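PDB 4O5J: uncharacterized protein from Helicobacter pylori, which probably attaches the bacterium to host tissue by binding sialic acid-containing carbohydrates, as the adhesion domain of the outer membrane protein SabA. Local coordinates for residues L64-S69 against D362-V367; H264-S269 against I287-Q292. All coordinates share one frame; numbering follows the deposited sequence.

Contact 1: residues L64-S69 against D362-V367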
ATOM      1  N   LEU A  64      24.497  -0.263   4.477  1.00 54.74           N
ATOM      2  CA  LEU A  64      23.822  -0.296   5.788  1.00 57.00           C
ATOM      3  C   LEU A  64      23.303   1.091   6.106  1.00 61.53           C
ATOM      4  O   LEU A  64      22.160   1.253   6.535  1.00 59.96           O
ATOM      5  CB  LEU A  64      24.787  -0.753   6.882  1.00 56.44           C
ATOM      6  CG  LEU A  64      24.178  -0.809   8.284  1.00 59.04           C
ATOM      7  CD1 LEU A  64      22.974  -1.749   8.341  1.00 53.26           C
ATOM      8  CD2 LEU A  64      25.213  -1.228   9.311  1.00 49.87           C
ATOM      9  N   ASN A  65      24.126   2.104   5.854  1.00 61.48           N
ATOM     10  CA  ASN A  65      23.688   3.455   6.110  1.00 65.92           C
ATOM     11  C   ASN A  65      22.441   3.865   5.305  1.00 69.13           C
ATOM     12  O   ASN A  65      21.588   4.595   5.809  1.00 65.94           O
ATOM     13  CB  ASN A  65      24.808   4.452   5.906  1.00 73.03           C
ATOM     14  CG  ASN A  65      24.343   5.888   6.150  1.00100.57           C
ATOM     15  OD1 ASN A  65      23.994   6.615   5.224  1.00 99.85           O
ATOM     16  ND2 ASN A  65      24.285   6.284   7.406  1.00113.84           N
ATOM     17  N   TYR A  66      22.334   3.413   4.055  1.00 63.27           N
ATOM     18  CA  TYR A  66      21.128   3.671   3.294  1.00 52.29           C
ATOM     19  C   TYR A  66      19.900   2.961   3.936  1.00 60.36           C
ATOM     20  O   TYR A  66      18.840   3.569   4.142  1.00 61.15           O
ATOM     21  CB  TYR A  66      21.306   3.210   1.831  1.00 51.82           C
ATOM     22  CG  TYR A  66      19.949   3.130   1.188  1.00 63.04           C
ATOM     23  CD1 TYR A  66      19.296   4.299   0.724  1.00 59.34           C
ATOM     24  CD2 TYR A  66      19.250   1.908   1.125  1.00 60.68           C
ATOM     25  CE1 TYR A  66      18.033   4.238   0.178  1.00 71.57           C
ATOM     26  CE2 TYR A  66      17.981   1.840   0.565  1.00 65.66           C
ATOM     27  CZ  TYR A  66      17.373   2.996   0.112  1.00 68.88           C
ATOM     28  OH  TYR A  66      16.104   2.913  -0.428  1.00 72.99           O
ATOM     29  N   LEU A  67      20.040   1.666   4.222  1.00 54.82           N
ATOM     30  CA  LEU A  67      18.989   0.883   4.828  1.00 51.65           C
ATOM     31  C   LEU A  67      18.468   1.579   6.088  1.00 59.26           C
ATOM     32  O   LEU A  67      17.243   1.845   6.225  1.00 60.29           O
ATOM     33  CB  LEU A  67      19.549  -0.473   5.186  1.00 60.37           C
ATOM     34  CG  LEU A  67      19.247  -1.703   4.318  1.00 52.04           C
ATOM     35  CD1 LEU A  67      18.656  -1.373   3.006  1.00 47.69           C
ATOM     36  CD2 LEU A  67      20.449  -2.598   4.150  1.00 43.78           C
ATOM     37  N   LYS A  68      19.392   1.911   6.986  1.00 55.07           N
ATOM     38  CA  LYS A  68      19.044   2.538   8.279  1.00 53.83           C
ATOM     39  C   LYS A  68      18.441   3.892   8.069  1.00 57.76           C
ATOM     40  O   LYS A  68      17.485   4.301   8.753  1.00 62.07           O
ATOM     41  CB  LYS A  68      20.266   2.700   9.191  1.00 44.91           C
ATOM     42  CG  LYS A  68      20.824   1.395   9.623  1.00 56.32           C
ATOM     43  CD  LYS A  68      22.120   1.584  10.411  1.00 61.80           C
ATOM     44  CE  LYS A  68      21.979   1.099  11.864  1.00 66.14           C
ATOM     45  NZ  LYS A  68      21.232   2.067  12.622  1.00 60.54           N
ATOM     46  N   SER A  69      18.969   4.616   7.101  1.00 53.80           N
ATOM     47  CA  SER A  69      18.448   5.939   6.887  1.00 54.18           C
ATOM     48  C   SER A  69      16.977   5.866   6.371  1.00 56.06           C
ATOM     49  O   SER A  69      16.095   6.677   6.741  1.00 61.49           O
ATOM     50  CB  SER A  69      19.398   6.642   5.959  1.00 57.45           C
ATOM     51  OG  SER A  69      18.843   7.867   5.645  1.00 78.58           O
ATOM     52  N   ASP A 362      17.214  -2.405  -3.801  1.00 53.72           N
ATOM     53  CA  ASP A 362      17.737  -3.547  -4.558  1.00 54.15           C
ATOM     54  C   ASP A 362      19.214  -3.635  -4.511  1.00 58.01           C
ATOM     55  O   ASP A 362      19.756  -4.719  -4.371  1.00 64.41           O
ATOM     56  CB  ASP A 362      17.304  -3.499  -6.020  1.00 57.24           C
ATOM     57  CG  ASP A 362      15.783  -3.821  -6.166  1.00 72.86           C
ATOM     58  OD1 ASP A 362      15.189  -4.463  -5.273  1.00 74.04           O
ATOM     59  OD2 ASP A 362      15.181  -3.463  -7.178  1.00 79.89           O
ATOM     60  N   ALA A 363      19.869  -2.501  -4.692  1.00 51.75           N
ATOM     61  CA  ALA A 363      21.322  -2.430  -4.630  1.00 59.97           C
ATOM     62  C   ALA A 363      21.801  -2.744  -3.187  1.00 52.80           C
ATOM     63  O   ALA A 363      22.742  -3.507  -2.996  1.00 64.03           O
ATOM     64  CB  ALA A 363      21.825  -1.048  -5.116  1.00 45.97           C
ATOM     65  N   ALA A 364      21.155  -2.180  -2.180  1.00 59.12           N
ATOM     66  CA  ALA A 364      21.567  -2.497  -0.798  1.00 59.85           C
ATOM     67  C   ALA A 364      21.354  -3.972  -0.486  1.00 52.20           C
ATOM     68  O   ALA A 364      22.220  -4.604   0.088  1.00 49.57           O
ATOM     69  CB  ALA A 364      20.842  -1.658   0.219  1.00 55.33           C
ATOM     70  N   LEU A 365      20.199  -4.510  -0.894  1.00 50.83           N
ATOM     71  CA  LEU A 365      19.878  -5.918  -0.686  1.00 51.08           C
ATOM     72  C   LEU A 365      20.956  -6.816  -1.323  1.00 54.63           C
ATOM     73  O   LEU A 365      21.367  -7.860  -0.755  1.00 58.30           O
ATOM     74  CB  LEU A 365      18.518  -6.257  -1.261  1.00 49.94           C
ATOM     75  CG  LEU A 365      18.194  -7.747  -1.250  1.00 49.07           C
ATOM     76  CD1 LEU A 365      18.113  -8.249   0.160  1.00 44.17           C
ATOM     77  CD2 LEU A 365      16.869  -7.922  -1.940  1.00 47.11           C
ATOM     78  N   SER A 366      21.418  -6.415  -2.502  1.00 47.85           N
ATOM     79  CA  SER A 366      22.415  -7.188  -3.174  1.00 49.71           C
ATOM     80  C   SER A 366      23.731  -7.347  -2.369  1.00 52.28           C
ATOM     81  O   SER A 366      24.308  -8.442  -2.274  1.00 54.53           O
ATOM     82  CB  SER A 366      22.743  -6.522  -4.496  1.00 48.72           C
ATOM     83  OG  SER A 366      22.849  -7.569  -5.338  1.00 67.86           O
ATOM     84  N   VAL A 367      24.214  -6.237  -1.824  1.00 53.01           N
ATOM     85  CA  VAL A 367      25.414  -6.246  -1.014  1.00 54.50           C
ATOM     86  C   VAL A 367      25.156  -7.076   0.253  1.00 58.67           C
ATOM     87  O   VAL A 367      26.015  -7.868   0.673  1.00 57.98           O
ATOM     88  CB  VAL A 367      25.820  -4.817  -0.654  1.00 50.55           C
ATOM     89  CG1 VAL A 367      27.035  -4.793   0.292  1.00 44.51           C
ATOM     90  CG2 VAL A 367      26.049  -4.025  -1.960  1.00 47.93           C
TER
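In the helical bundle of the SabA adhesion domain, helix 57-76 meets the long helix 343-396 where A364 presents its methyl to Y66 and L67. The nearest alpha carbons, L67 CA and A364 CA, are 7.1 Å apart. The CB of A364 points toward the opposing helix and is received by two consecutive side chains. L67 supplies the tighter half: its CD1 comes to 3.6 Å from A364 CB, and its second branch, CD2, lies 4.1 Å from the same A364 CB, so the methyl meets the forked end of the leucine. Y66 supplies the other half, with the ring atom CD2 at 4.0 Å from A364 CB and the ring set obliquely to that methyl.

The two side chains reach A364 differently. Y66 starts from a CB already directed at the partner helix, whereas L67 leaves its own helix at an angle and must bend back at its end. It does so with CD1 almost eclipsing CA (chi2 13°), a conformation that suggests some strain or an approximate fit. All the interhelical touching is apolar, and the summed buried surface is a modest 108 Å².

Helix 281-309 completes the surroundings: L67 packs on its F290, Y66 touches Q294, and L365 reaches A291 and K295. The same helix adds polar ties on both sides, Q294 hydrogen-bonding to the carbonyl of L67 and K295 forming a salt bridge with D362 of helix 343-396.

Contact 2: residues H264-S269 against I287-Q292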
ATOM      1  N   HIS A 264      12.475  -1.375  12.270  1.00 53.14           N
ATOM      2  CA  HIS A 264      13.082  -0.340  13.076  1.00 55.17           C
ATOM      3  C   HIS A 264      13.785  -0.970  14.282  1.00 58.28           C
ATOM      4  O   HIS A 264      14.874  -0.544  14.700  1.00 63.15           O
ATOM      5  CB  HIS A 264      12.026   0.660  13.545  1.00 50.50           C
ATOM      6  CG  HIS A 264      12.602   1.706  14.453  1.00 62.21           C
ATOM      7  ND1 HIS A 264      12.365   1.722  15.818  1.00 59.16           N
ATOM      8  CD2 HIS A 264      13.491   2.760  14.180  1.00 68.40           C
ATOM      9  CE1 HIS A 264      13.032   2.757  16.374  1.00 58.65           C
ATOM     10  NE2 HIS A 264      13.734   3.399  15.372  1.00 63.30           N
ATOM     11  N   THR A 265      13.167  -2.003  14.843  1.00 55.45           N
ATOM     12  CA  THR A 265      13.768  -2.777  15.928  1.00 57.42           C
ATOM     13  C   THR A 265      15.052  -3.443  15.475  1.00 57.79           C
ATOM     14  O   THR A 265      16.075  -3.355  16.159  1.00 56.05           O
ATOM     15  CB  THR A 265      12.777  -3.828  16.512  1.00 54.99           C
ATOM     16  OG1 THR A 265      11.643  -3.128  17.017  1.00 60.77           O
ATOM     17  CG2 THR A 265      13.409  -4.622  17.679  1.00 46.44           C
ATOM     18  N   LEU A 266      14.997  -4.110  14.330  1.00 57.34           N
ATOM     19  CA  LEU A 266      16.144  -4.818  13.798  1.00 54.38           C
ATOM     20  C   LEU A 266      17.269  -3.827  13.505  1.00 62.03           C
ATOM     21  O   LEU A 266      18.440  -4.094  13.824  1.00 60.52           O
ATOM     22  CB  LEU A 266      15.744  -5.576  12.525  1.00 58.76           C
ATOM     23  CG  LEU A 266      16.843  -6.422  11.930  1.00 54.77           C
ATOM     24  CD1 LEU A 266      17.414  -7.368  13.042  1.00 56.67           C
ATOM     25  CD2 LEU A 266      16.257  -7.189  10.769  1.00 52.65           C
ATOM     26  N   SER A 267      16.917  -2.673  12.957  1.00 60.52           N
ATOM     27  CA  SER A 267      17.898  -1.646  12.707  1.00 63.62           C
ATOM     28  C   SER A 267      18.743  -1.310  13.947  1.00 63.66           C
ATOM     29  O   SER A 267      19.942  -1.065  13.836  1.00 61.39           O
ATOM     30  CB  SER A 267      17.193  -0.388  12.278  1.00 63.23           C
ATOM     31  OG  SER A 267      18.153   0.573  11.910  1.00 66.66           O
ATOM     32  N   ALA A 268      18.109  -1.270  15.117  1.00 61.26           N
ATOM     33  CA  ALA A 268      18.784  -0.860  16.349  1.00 61.54           C
ATOM     34  C   ALA A 268      19.973  -1.770  16.680  1.00 66.50           C
ATOM     35  O   ALA A 268      20.921  -1.291  17.243  1.00 67.47           O
ATOM     36  CB  ALA A 268      17.810  -0.797  17.540  1.00 61.38           C
ATOM     37  N   SER A 269      19.893  -3.059  16.324  1.00 60.28           N
ATOM     38  CA  SER A 269      20.986  -4.003  16.555  1.00 64.20           C
ATOM     39  C   SER A 269      22.051  -4.037  15.465  1.00 69.71           C
ATOM     40  O   SER A 269      22.874  -4.931  15.488  1.00 73.19           O
ATOM     41  CB  SER A 269      20.435  -5.416  16.799  1.00 61.85           C
ATOM     42  OG  SER A 269      20.003  -6.019  15.604  1.00 73.12           O
ATOM     43  N   ILE A 287      21.835  -8.152   8.626  1.00 56.18           N
ATOM     44  CA  ILE A 287      21.772  -7.130   7.602  1.00 50.78           C
ATOM     45  C   ILE A 287      20.978  -7.705   6.426  1.00 54.03           C
ATOM     46  O   ILE A 287      20.253  -6.973   5.766  1.00 56.48           O
ATOM     47  CB  ILE A 287      23.166  -6.610   7.173  1.00 54.13           C
ATOM     48  CG1 ILE A 287      23.027  -5.346   6.316  1.00 50.83           C
ATOM     49  CG2 ILE A 287      23.974  -7.680   6.445  1.00 48.96           C
ATOM     50  CD1 ILE A 287      24.381  -4.776   5.934  1.00 51.55           C
ATOM     51  N   TYR A 288      21.081  -9.020   6.206  1.00 56.47           N
ATOM     52  CA  TYR A 288      20.366  -9.632   5.097  1.00 58.55           C
ATOM     53  C   TYR A 288      18.847  -9.616   5.330  1.00 60.25           C
ATOM     54  O   TYR A 288      18.057  -9.183   4.482  1.00 55.54           O
ATOM     55  CB  TYR A 288      20.885 -11.025   4.868  1.00 52.87           C
ATOM     56  CG  TYR A 288      20.379 -11.677   3.607  1.00 58.87           C
ATOM     57  CD1 TYR A 288      19.982 -10.919   2.514  1.00 61.56           C
ATOM     58  CD2 TYR A 288      20.358 -13.058   3.483  1.00 60.13           C
ATOM     59  CE1 TYR A 288      19.506 -11.521   1.350  1.00 55.91           C
ATOM     60  CE2 TYR A 288      19.903 -13.665   2.341  1.00 65.00           C
ATOM     61  CZ  TYR A 288      19.477 -12.892   1.274  1.00 60.74           C
ATOM     62  OH  TYR A 288      19.059 -13.519   0.141  1.00 64.38           O
ATOM     63  N   THR A 289      18.440 -10.051   6.506  1.00 58.10           N
ATOM     64  CA  THR A 289      17.059  -9.998   6.907  1.00 53.74           C
ATOM     65  C   THR A 289      16.555  -8.581   6.867  1.00 51.45           C
ATOM     66  O   THR A 289      15.461  -8.323   6.381  1.00 51.93           O
ATOM     67  CB  THR A 289      16.926 -10.506   8.341  1.00 53.66           C
ATOM     68  OG1 THR A 289      17.446 -11.821   8.377  1.00 54.29           O
ATOM     69  CG2 THR A 289      15.480 -10.545   8.780  1.00 48.06           C
ATOM     70  N   PHE A 290      17.351  -7.663   7.385  1.00 52.04           N
ATOM     71  CA  PHE A 290      17.002  -6.248   7.377  1.00 50.29           C
ATOM     72  C   PHE A 290      16.671  -5.791   5.943  1.00 51.84           C
ATOM     73  O   PHE A 290      15.606  -5.217   5.665  1.00 52.72           O
ATOM     74  CB  PHE A 290      18.191  -5.458   7.919  1.00 48.81           C
ATOM     75  CG  PHE A 290      17.913  -4.002   8.150  1.00 52.08           C
ATOM     76  CD1 PHE A 290      16.643  -3.565   8.493  1.00 56.15           C
ATOM     77  CD2 PHE A 290      18.938  -3.057   8.035  1.00 51.91           C
ATOM     78  CE1 PHE A 290      16.386  -2.209   8.711  1.00 61.79           C
ATOM     79  CE2 PHE A 290      18.680  -1.701   8.260  1.00 53.99           C
ATOM     80  CZ  PHE A 290      17.426  -1.280   8.610  1.00 57.88           C
ATOM     81  N   ALA A 291      17.566  -6.093   5.021  1.00 49.36           N
ATOM     82  CA  ALA A 291      17.420  -5.679   3.601  1.00 50.67           C
ATOM     83  C   ALA A 291      16.222  -6.364   2.928  1.00 49.96           C
ATOM     84  O   ALA A 291      15.411  -5.680   2.293  1.00 45.19           O
ATOM     85  CB  ALA A 291      18.734  -5.932   2.845  1.00 46.90           C
ATOM     86  N   GLN A 292      16.050  -7.671   3.104  1.00 45.67           N
ATOM     87  CA  GLN A 292      14.842  -8.325   2.581  1.00 50.01           C
ATOM     88  C   GLN A 292      13.605  -7.669   3.085  1.00 52.69           C
ATOM     89  O   GLN A 292      12.687  -7.348   2.292  1.00 54.40           O
ATOM     90  CB  GLN A 292      14.808  -9.778   2.972  1.00 53.65           C
ATOM     91  CG  GLN A 292      15.865 -10.575   2.264  1.00 60.18           C
ATOM     92  CD  GLN A 292      15.962 -11.987   2.808  1.00 66.86           C
ATOM     93  OE1 GLN A 292      15.237 -12.880   2.395  1.00 71.23           O
ATOM     94  NE2 GLN A 292      16.861 -12.192   3.728  1.00 69.18           N
TER
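A first torsion near 180° in both L266 (chi1 -176°) and F290 (chi1 -172°) swings each CG beside its own carbonyl carbon and sends the two side chains into the space between their helices. L266 leads with one branch: CD2 comes down beside the opposing backbone, 3.6 Å from F290 N, and also lies 3.9 Å from F290 CB. The same methyl meets the preceding residue as well, with L266 CD2 at 4.0 Å from T289 CG2. The T289 hydroxyl is occupied separately, OG1 hydrogen-bonding to the carbonyl of K285 on the same helix.

The phenyl ring of F290 passes alongside L266 and ends under the next residue. S267 CA stands 4.1 Å above one face of the F290 ring, displaced toward the rim, and S267 CB approaches F290 CZ at 3.8 Å. L266 lies against the root of the F290 side chain, S267 against the CZ end of its ring.

The elements brought together are helix 241-268 and helix 281-309, successive in the chain and running antiparallel at 153°, their local axes 10.0 Å apart. Such antiparallel helix pairs are the building blocks of tetratricopeptide repeats, the architecture with which this adhesin has been associated.

On the first helix, L266 O accepts from both the N and the OG of S269, the hydroxyl arriving in the carbonyl plane on a lone pair. On the second, Q292 folds back to place NE2 over the centre of the Y288 ring, where Q292 NE2 also makes a weak hydrogen bond to Y288 O (3.3 Å), on the side of the helix where Y288 touches L365 and R369 of helix 343-396.

Contacts 1 and 2 are layers of one helix assembly, their centres about 10 Å apart, with contact 2 nested in the chain between the two segments of contact 1. Segment 287-292 touches both halves of contact 1. Toward 64-69, F290 CE2 meets L67 CB at 3.4 Å; toward 362-367, A291 CB meets L365 CD1 at 3.6 Å. A weak polar tie joins 64-69 to 264-269, K68 NZ lying 3.5 Å from S267 OG. Neither contact includes a bound ligand or an identified sialic acid site; together they knit four helices about 21 Å from the centre of the chain.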